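Local coordinates for protein fructose-bisphosphate aldolase (Thermus caldophilus, PDB 2FJK) that is a class II fructose-bisphosphate aldolase of the TIM-barrel clan, holding 1,3-dihydroxyacetonephosphate in a pocket at the ends of its parallel strands, at residues His208-Val213 and Ala248-Asp253. Sequence-based numbering, arbitrary orientation.
Sequences HGASAV and AKINTD. With 13P (1,3-dihydroxyacetonephosphate), chain E.
Asn251 runs its side chain alongside the His208 ring, both extended in a common direction, with amide and imidazole planes 25° apart. Its ND2 comes to 3.3 Å from NE2 of His208, but at an angle too poor for a hydrogen bond; the weak bond of NE2 goes to Asp80 instead. The two side chains make a wall against the three-carbon part of 1,3-dihydroxyacetonephosphate, where CB of Asn251 is modelled 2.9 Å from C3 of the ligand, closer than ordinary packing. O3 of the ligand lies at the ring edge and is modelled only 2.2 Å from His208 CD2, too short for an ordinary contact. In this TIM-barrel fold the loop 208-213 leaves strand 205-207 and passes the end of its parallel neighbour, strand 247-252, so that two successive strand ends share the phosphate. Ser211 OG, turned anti to its own carbonyl carbon, donates to O3P of the ligand at 2.6 Å, and the backbone N of Asp253 reaches the same oxygen at 2.7 Å with an N-H...O angle of 140°. Ser211 OG is also hydrogen-bonded to the backbone N of Asp255, which ties the hydroxyl to the start of helix 254-270. A weak bond of 3.3 Å joins Ser211 N to O2P. On the strand face opposite Asn251, Ala210 CB presses tightly on Ile250 CG2 at 3.5 Å, and Ile239 of helix 236-244 packs against both side chains.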
ATOM      1  N   HIS A 208     -18.007  13.409 -22.925  1.00 24.56           N
ATOM      2  CA  HIS A 208     -16.751  12.865 -23.428  1.00 24.33           C
ATOM      3  C   HIS A 208     -16.366  13.537 -24.732  1.00 23.26           C
ATOM      4  O   HIS A 208     -17.105  14.373 -25.244  1.00 21.81           O
ATOM      5  CB  HIS A 208     -16.850  11.352 -23.642  1.00 24.00           C
ATOM      6  CG  HIS A 208     -16.890  10.569 -22.371  1.00 25.25           C
ATOM      7  ND1 HIS A 208     -18.059  10.326 -21.682  1.00 25.53           N
ATOM      8  CD2 HIS A 208     -15.898  10.008 -21.639  1.00 24.49           C
ATOM      9  CE1 HIS A 208     -17.784   9.647 -20.583  1.00 24.03           C
ATOM     10  NE2 HIS A 208     -16.481   9.442 -20.533  1.00 22.49           N
ATOM     11  N   GLY A 209     -15.201  13.164 -25.259  1.00 23.70           N
ATOM     12  CA  GLY A 209     -14.717  13.734 -26.502  1.00 25.26           C
ATOM     13  C   GLY A 209     -14.816  15.240 -26.450  1.00 25.79           C
ATOM     14  O   GLY A 209     -15.216  15.883 -27.424  1.00 25.12           O
ATOM     15  N   ALA A 210     -14.424  15.808 -25.313  1.00 25.90           N
ATOM     16  CA  ALA A 210     -14.527  17.247 -25.126  1.00 26.13           C
ATOM     17  C   ALA A 210     -13.254  18.065 -25.251  1.00 25.66           C
ATOM     18  O   ALA A 210     -13.234  19.218 -24.835  1.00 26.89           O
ATOM     19  CB  ALA A 210     -15.202  17.541 -23.784  1.00 23.78           C
ATOM     20  N   SER A 211     -12.195  17.501 -25.822  1.00 26.30           N
ATOM     21  CA  SER A 211     -10.962  18.270 -25.976  1.00 27.01           C
ATOM     22  C   SER A 211     -11.208  19.539 -26.804  1.00 28.02           C
ATOM     23  O   SER A 211     -12.114  19.585 -27.635  1.00 27.35           O
ATOM     24  CB  SER A 211      -9.869  17.430 -26.642  1.00 26.52           C
ATOM     25  OG  SER A 211      -9.134  16.683 -25.686  1.00 28.21           O
ATOM     26  N   ALA A 212     -10.386  20.558 -26.574  1.00 28.15           N
ATOM     27  CA  ALA A 212     -10.505  21.831 -27.277  1.00 29.81           C
ATOM     28  C   ALA A 212      -9.600  21.857 -28.507  1.00 30.40           C
ATOM     29  O   ALA A 212      -9.854  22.584 -29.466  1.00 31.20           O
ATOM     30  CB  ALA A 212     -10.147  22.992 -26.325  1.00 26.76           C
ATOM     31  N   VAL A 213      -8.545  21.056 -28.473  1.00 30.74           N
ATOM     32  CA  VAL A 213      -7.609  20.983 -29.584  1.00 32.24           C
ATOM     33  C   VAL A 213      -7.267  22.400 -30.067  1.00 32.31           C
ATOM     34  O   VAL A 213      -7.447  22.727 -31.244  1.00 29.94           O
ATOM     35  CB  VAL A 213      -8.223  20.173 -30.743  1.00 31.86           C
ATOM     36  CG1 VAL A 213      -7.120  19.643 -31.645  1.00 30.87           C
ATOM     37  CG2 VAL A 213      -9.083  19.029 -30.182  1.00 31.57           C
ATOM     38  N   ALA A 248     -21.661  17.818 -15.565  1.00 25.87           N
ATOM     39  CA  ALA A 248     -20.852  17.898 -14.349  1.00 26.81           C
ATOM     40  C   ALA A 248     -19.455  17.283 -14.466  1.00 27.06           C
ATOM     41  O   ALA A 248     -18.565  17.585 -13.655  1.00 28.74           O
ATOM     42  CB  ALA A 248     -21.606  17.249 -13.190  1.00 26.89           C
ATOM     43  N   LYS A 249     -19.265  16.419 -15.457  1.00 25.79           N
ATOM     44  CA  LYS A 249     -17.984  15.760 -15.678  1.00 25.33           C
ATOM     45  C   LYS A 249     -17.554  15.888 -17.132  1.00 26.06           C
ATOM     46  O   LYS A 249     -18.306  15.542 -18.050  1.00 25.80           O
ATOM     47  CB  LYS A 249     -18.072  14.283 -15.305  1.00 25.70           C
ATOM     48  CG  LYS A 249     -16.917  13.456 -15.847  1.00 23.83           C
ATOM     49  CD  LYS A 249     -17.043  11.990 -15.456  1.00 24.19           C
ATOM     50  CE  LYS A 249     -15.953  11.160 -16.134  1.00 24.80           C
ATOM     51  NZ  LYS A 249     -15.912   9.784 -15.590  1.00 20.94           N
ATOM     52  N   ILE A 250     -16.334  16.372 -17.333  1.00 24.60           N
ATOM     53  CA  ILE A 250     -15.810  16.572 -18.672  1.00 25.09           C
ATOM     54  C   ILE A 250     -14.487  15.842 -18.875  1.00 25.24           C
ATOM     55  O   ILE A 250     -13.514  16.059 -18.146  1.00 23.53           O
ATOM     56  CB  ILE A 250     -15.615  18.070 -18.941  1.00 25.35           C
ATOM     57  CG1 ILE A 250     -16.871  18.828 -18.510  1.00 26.50           C
ATOM     58  CG2 ILE A 250     -15.362  18.303 -20.412  1.00 24.99           C
ATOM     59  CD1 ILE A 250     -16.735  20.320 -18.586  1.00 28.00           C
ATOM     60  N   ASN A 251     -14.458  14.974 -19.881  1.00 24.14           N
ATOM     61  CA  ASN A 251     -13.266  14.199 -20.188  1.00 22.97           C
ATOM     62  C   ASN A 251     -12.340  14.898 -21.178  1.00 22.04           C
ATOM     63  O   ASN A 251     -12.791  15.448 -22.186  1.00 22.09           O
ATOM     64  CB  ASN A 251     -13.674  12.839 -20.742  1.00 24.55           C
ATOM     65  CG  ASN A 251     -13.754  11.766 -19.671  1.00 27.64           C
ATOM     66  OD1 ASN A 251     -12.838  10.945 -19.529  1.00 31.44           O
ATOM     67  ND2 ASN A 251     -14.848  11.760 -18.913  1.00 27.66           N
ATOM     68  N   THR A 252     -11.042  14.859 -20.885  1.00 21.91           N
ATOM     69  CA  THR A 252     -10.010  15.463 -21.737  1.00 21.58           C
ATOM     70  C   THR A 252      -8.856  14.484 -21.903  1.00 22.00           C
ATOM     71  O   THR A 252      -8.268  14.041 -20.914  1.00 20.69           O
ATOM     72  CB  THR A 252      -9.434  16.753 -21.120  1.00 20.95           C
ATOM     73  OG1 THR A 252     -10.501  17.653 -20.828  1.00 22.46           O
ATOM     74  CG2 THR A 252      -8.455  17.425 -22.089  1.00 21.47           C
ATOM     75  N   ASP A 253      -8.518  14.165 -23.149  1.00 20.39           N
ATOM     76  CA  ASP A 253      -7.447  13.216 -23.424  1.00 20.82           C
ATOM     77  C   ASP A 253      -6.529  13.722 -24.541  1.00 21.32           C
ATOM     78  O   ASP A 253      -5.339  13.926 -24.321  1.00 21.18           O
ATOM     79  CB  ASP A 253      -8.069  11.861 -23.796  1.00 22.85           C
ATOM     80  CG  ASP A 253      -7.040  10.781 -24.037  1.00 22.71           C
ATOM     81  OD1 ASP A 253      -5.840  11.022 -23.811  1.00 21.98           O
ATOM     82  OD2 ASP A 253      -7.441   9.674 -24.454  1.00 27.78           O
TER
HETATM   83  P   13P E1063     -10.804  13.420 -26.434  0.70 20.45           P
HETATM   84  O1P 13P E1063     -10.036  12.596 -27.576  0.70 21.08           O
HETATM   85  O2P 13P E1063     -11.689  14.501 -27.181  0.70 23.94           O
HETATM   86  O3P 13P E1063      -9.757  14.135 -25.527  0.70 19.39           O
HETATM   87  O1  13P E1063     -11.692  12.391 -25.578  0.70 24.31           O
HETATM   88  C1  13P E1063     -11.869  12.635 -24.185  0.70 28.71           C
HETATM   89  C2  13P E1063     -12.952  11.681 -23.746  0.70 31.40           C
HETATM   90  O2  13P E1063     -14.013  11.652 -24.364  0.70 34.55           O
HETATM   91  C3  13P E1063     -12.743  10.756 -22.548  0.70 32.96           C
HETATM   92  O3  13P E1063     -13.851   9.872 -22.404  0.70 34.00           O